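Local coordinates for uncharacterized protein conserved in bacteria (Streptococcus suis, PDB 4FZQ) that probably helps the bacterium attach to host cells, as the G5 domain of the surface antigen HP0197, at residues F3-L14 with A39-I50. The protein carries 1 engineered substitution. Numbering follows the deposited sequence.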
loop_
_atom_site.group_PDB
_atom_site.type_symbol
_atom_site.label_atom_id
_atom_site.label_comp_id
_atom_site.label_asym_id
_atom_site.label_seq_id
_atom_site.Cartn_x
_atom_site.Cartn_y
_atom_site.Cartn_z
ATOM N N PHE A 3 29.589 4.992 25.676
ATOM C CA PHE A 3 28.571 5.135 24.656
ATOM C C PHE A 3 28.412 6.568 24.211
ATOM O O PHE A 3 28.882 7.499 24.861
ATOM C CB PHE A 3 27.222 4.622 25.157
ATOM C CG PHE A 3 26.634 5.448 26.257
ATOM C CD1 PHE A 3 26.902 5.152 27.590
ATOM C CD2 PHE A 3 25.810 6.530 25.961
ATOM C CE1 PHE A 3 26.366 5.927 28.614
ATOM C CE2 PHE A 3 25.270 7.312 26.974
ATOM C CZ PHE A 3 25.544 7.008 28.307
ATOM N N THR A 4 27.731 6.735 23.088
ATOM C CA THR A 4 27.488 8.054 22.551
ATOM C C THR A 4 26.094 8.070 21.947
ATOM O O THR A 4 25.482 7.025 21.763
ATOM C CB THR A 4 28.544 8.416 21.493
ATOM O OG1 THR A 4 28.349 9.772 21.076
ATOM C CG2 THR A 4 28.456 7.481 20.298
ATOM N N THR A 5 25.580 9.256 21.660
ATOM C CA THR A 5 24.251 9.365 21.089
ATOM C C THR A 5 24.241 10.288 19.880
ATOM O O THR A 5 25.048 11.216 19.781
ATOM C CB THR A 5 23.238 9.917 22.125
ATOM O OG1 THR A 5 23.579 11.274 22.445
ATOM C CG2 THR A 5 23.246 9.070 23.397
ATOM N N LYS A 6 23.334 10.009 18.950
ATOM C CA LYS A 6 23.169 10.830 17.759
ATOM C C LYS A 6 21.681 10.842 17.436
ATOM O O LYS A 6 20.975 9.866 17.678
ATOM C CB LYS A 6 23.974 10.272 16.575
ATOM C CG LYS A 6 23.584 8.871 16.131
ATOM C CD LYS A 6 24.378 8.456 14.888
ATOM C CE LYS A 6 24.122 6.995 14.487
ATOM N NZ LYS A 6 22.693 6.715 14.154
ATOM N N GLU A 7 21.204 11.964 16.916
ATOM C CA GLU A 7 19.805 12.100 16.570
ATOM C C GLU A 7 19.584 11.880 15.089
ATOM O O GLU A 7 20.430 12.219 14.273
ATOM C CB GLU A 7 19.302 13.477 16.977
ATOM C CG GLU A 7 19.076 13.613 18.470
ATOM C CD GLU A 7 18.460 14.948 18.842
ATOM O OE1 GLU A 7 17.648 15.476 18.045
ATOM O OE2 GLU A 7 18.775 15.468 19.935
ATOM N N ARG A 8 18.446 11.287 14.751
ATOM C CA ARG A 8 18.095 11.011 13.360
ATOM C C ARG A 8 16.714 11.540 13.034
ATOM O O ARG A 8 15.794 11.463 13.846
ATOM C CB ARG A 8 18.089 9.505 13.074
ATOM C CG ARG A 8 19.435 8.890 12.803
ATOM C CD ARG A 8 19.296 7.459 12.321
ATOM N NE ARG A 8 18.635 6.608 13.304
ATOM C CZ ARG A 8 17.393 6.157 13.189
ATOM N NH1 ARG A 8 16.665 6.474 12.126
ATOM N NH2 ARG A 8 16.883 5.380 14.136
ATOM N N LYS A 9 16.570 12.065 11.831
ATOM C CA LYS A 9 15.289 12.569 11.385
ATOM C C LYS A 9 14.846 11.667 10.233
ATOM O O LYS A 9 15.600 11.437 9.292
ATOM C CB LYS A 9 15.437 14.017 10.919
ATOM C CG LYS A 9 14.138 14.673 10.481
ATOM C CD LYS A 9 14.369 16.060 9.874
ATOM C CE LYS A 9 14.845 17.072 10.913
ATOM N NZ LYS A 9 16.140 16.683 11.565
ATOM N N VAL A 10 13.638 11.128 10.327
ATOM C CA VAL A 10 13.097 10.265 9.284
ATOM C C VAL A 10 11.789 10.879 8.775
ATOM O O VAL A 10 10.867 11.124 9.549
ATOM C CB VAL A 10 12.829 8.841 9.826
ATOM C CG1 VAL A 10 12.097 8.011 8.788
ATOM C CG2 VAL A 10 14.149 8.177 10.205
ATOM N N GLU A 11 11.722 11.136 7.473
ATOM C CA GLU A 11 10.538 11.730 6.860
ATOM C C GLU A 11 9.697 10.743 6.075
ATOM O O GLU A 11 10.172 10.135 5.127
ATOM C CB GLU A 11 10.934 12.866 5.919
ATOM C CG GLU A 11 11.073 14.208 6.587
ATOM C CD GLU A 11 11.139 15.365 5.596
ATOM O OE1 GLU A 11 10.428 15.318 4.559
ATOM O OE2 GLU A 11 11.883 16.336 5.872
ATOM N N GLU A 12 8.443 10.582 6.465
ATOM C CA GLU A 12 7.563 9.683 5.743
ATOM C C GLU A 12 6.556 10.513 4.958
ATOM O O GLU A 12 5.869 11.371 5.523
ATOM C CB GLU A 12 6.826 8.770 6.703
ATOM C CG GLU A 12 5.850 7.870 5.999
ATOM C CD GLU A 12 5.134 6.940 6.947
ATOM O OE1 GLU A 12 5.828 6.232 7.710
ATOM O OE2 GLU A 12 3.884 6.911 6.922
ATOM N N ALA A 13 6.474 10.286 3.654
ATOM C CA ALA A 13 5.525 11.054 2.862
ATOM C C ALA A 13 4.131 10.526 3.130
ATOM O O ALA A 13 3.908 9.316 3.164
ATOM C CB ALA A 13 5.844 10.947 1.387
ATOM N N LEU A 14 3.198 11.438 3.348
ATOM C CA LEU A 14 1.822 11.049 3.591
ATOM C C LEU A 14 1.116 10.910 2.256
ATOM O O LEU A 14 1.444 11.605 1.290
ATOM C CB LEU A 14 1.108 12.127 4.397
ATOM C CG LEU A 14 1.736 12.435 5.748
ATOM C CD1 LEU A 14 0.995 13.575 6.416
ATOM C CD2 LEU A 14 1.682 11.182 6.596
ATOM N N ALA A 39 2.491 16.022 -1.368
ATOM C CA ALA A 39 2.341 15.105 -0.245
ATOM C C ALA A 39 2.551 15.777 1.109
ATOM O O ALA A 39 3.351 16.705 1.242
ATOM C CB ALA A 39 3.321 13.946 -0.393
ATOM N N GLY A 40 1.810 15.302 2.105
ATOM C CA GLY A 40 1.960 15.815 3.448
ATOM C C GLY A 40 3.228 15.196 4.023
ATOM O O GLY A 40 3.936 14.461 3.337
ATOM N N LYS A 41 3.504 15.434 5.292
ATOM C CA LYS A 41 4.741 14.927 5.850
ATOM C C LYS A 41 4.650 14.473 7.308
ATOM O O LYS A 41 3.986 15.103 8.130
ATOM C CB LYS A 41 5.780 16.038 5.707
ATOM C CG LYS A 41 7.217 15.611 5.699
ATOM C CD LYS A 41 8.094 16.787 5.249
ATOM C CE LYS A 41 7.777 17.200 3.806
ATOM N NZ LYS A 41 8.642 18.312 3.318
ATOM N N LYS A 42 5.317 13.370 7.616
ATOM C CA LYS A 42 5.361 12.864 8.984
ATOM C C LYS A 42 6.838 12.741 9.321
ATOM O O LYS A 42 7.522 11.843 8.838
ATOM C CB LYS A 42 4.688 11.508 9.082
ATOM C CG LYS A 42 4.777 10.844 10.438
ATOM C CD LYS A 42 4.075 9.499 10.369
ATOM C CE LYS A 42 4.412 8.610 11.546
ATOM N NZ LYS A 42 4.012 7.189 11.272
ATOM N N VAL A 43 7.333 13.670 10.130
ATOM C CA VAL A 43 8.738 13.670 10.519
ATOM C C VAL A 43 8.957 13.175 11.942
ATOM O O VAL A 43 8.394 13.716 12.892
ATOM C CB VAL A 43 9.344 15.068 10.421
ATOM C CG1 VAL A 43 10.765 15.035 10.886
ATOM C CG2 VAL A 43 9.262 15.571 8.997
ATOM N N SER A 44 9.771 12.137 12.077
ATOM C CA SER A 44 10.080 11.589 13.381
ATOM C C SER A 44 11.543 11.856 13.693
ATOM O O SER A 44 12.416 11.693 12.832
ATOM C CB SER A 44 9.825 10.084 13.410
ATOM O OG SER A 44 8.489 9.777 13.101
ATOM N N VAL A 45 11.805 12.292 14.921
ATOM C CA VAL A 45 13.173 12.529 15.354
ATOM C C VAL A 45 13.486 11.401 16.323
ATOM O O VAL A 45 12.750 11.183 17.290
ATOM C CB VAL A 45 13.330 13.868 16.086
ATOM C CG1 VAL A 45 14.748 13.982 16.652
ATOM C CG2 VAL A 45 13.058 15.017 15.136
ATOM N N TYR A 46 14.562 10.674 16.048
ATOM C CA TYR A 46 14.958 9.560 16.896
ATOM C C TYR A 46 16.282 9.834 17.554
ATOM O O TYR A 46 17.020 10.738 17.148
ATOM C CB TYR A 46 15.125 8.274 16.084
ATOM C CG TYR A 46 13.863 7.733 15.467
ATOM C CD1 TYR A 46 13.461 8.126 14.191
ATOM C CD2 TYR A 46 13.068 6.825 16.161
ATOM C CE1 TYR A 46 12.289 7.619 13.621
ATOM C CE2 TYR A 46 11.907 6.317 15.608
ATOM C CZ TYR A 46 11.521 6.715 14.336
ATOM O OH TYR A 46 10.375 6.205 13.778
ATOM N N GLN A 47 16.582 9.044 18.581
ATOM C CA GLN A 47 17.869 9.155 19.247
ATOM C C GLN A 47 18.446 7.759 19.381
ATOM O O GLN A 47 17.811 6.863 19.935
ATOM C CB GLN A 47 17.763 9.780 20.621
ATOM C CG GLN A 47 19.130 10.178 21.112
ATOM C CD GLN A 47 19.118 10.781 22.486
ATOM O OE1 GLN A 47 20.012 11.547 22.835
ATOM N NE2 GLN A 47 18.117 10.430 23.284
ATOM N N ASP A 48 19.650 7.574 18.856
ATOM C CA ASP A 48 20.301 6.278 18.904
ATOM C C ASP A 48 21.416 6.257 19.926
ATOM O O ASP A 48 22.040 7.287 20.192
ATOM C CB ASP A 48 20.897 5.946 17.537
ATOM C CG ASP A 48 19.845 5.782 16.458
ATOM O OD1 ASP A 48 20.171 6.036 15.281
ATOM O OD2 ASP A 48 18.705 5.390 16.776
ATOM N N VAL A 49 21.652 5.088 20.510
ATOM C CA VAL A 49 22.748 4.936 21.455
ATOM C C VAL A 49 23.779 4.119 20.694
ATOM O O VAL A 49 23.455 3.074 20.130
ATOM C CB VAL A 49 22.363 4.135 22.715
ATOM C CG1 VAL A 49 23.523 4.155 23.704
ATOM C CG2 VAL A 49 21.148 4.703 23.346
ATOM N N ILE A 50 25.016 4.583 20.679
ATOM C CA ILE A 50 26.056 3.863 19.966
ATOM C C ILE A 50 27.119 3.299 20.902
ATOM O O ILE A 50 27.729 4.034 21.684
ATOM C CB ILE A 50 26.718 4.784 18.937
ATOM C CG1 ILE A 50 25.630 5.402 18.059
ATOM C CG2 ILE A 50 27.731 4.011 18.099
ATOM C CD1 ILE A 50 26.083 6.594 17.218
HETATM O O HOH W 1 21.473 13.058 20.559
HETATM O O HOH W 2 -0.836 14.134 1.862
#
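K6 and R8 converge on D48 where strands 4-13 and 41-50 run antiparallel in the antiparallel one of this G5 domain's two three-stranded sheets, with 41-50 in the middle and its far edge bonded to 55-66. Backbone hydrogen bonds join the two from T4-I50 to E12-K42.

With R8 CG set anti to its carbonyl carbon (chi1 -82°), the chain runs toward D48: R8 CG lies 3.9 Å from D48 OD1, and R8 CD 3.4 Å. The bend at chi3 then turns R8 NE onto D48 OD1, a nearly straight salt-bridging hydrogen bond of 2.6 Å; OD1 lies in the guanidinium plane and is met on its syn side, slightly out of the carboxylate plane. At the tip, Y46 CB lies over one guanidinium face, offset toward its rim, 3.9 Å from R8 NH2, while NH1 forms a salt bridge with E12 of a second subunit, whose strand continues the sheet.

The aliphatic chain of K6 passes I50 CD1, 3.4 Å from K6 CE, before its final bend. Two cationic groups thus share one carboxylate oxygen, which probably favours the ionised form of this buried aspartate: K6 NZ takes the anti lone pair of D48 OD1 at 2.8 Å.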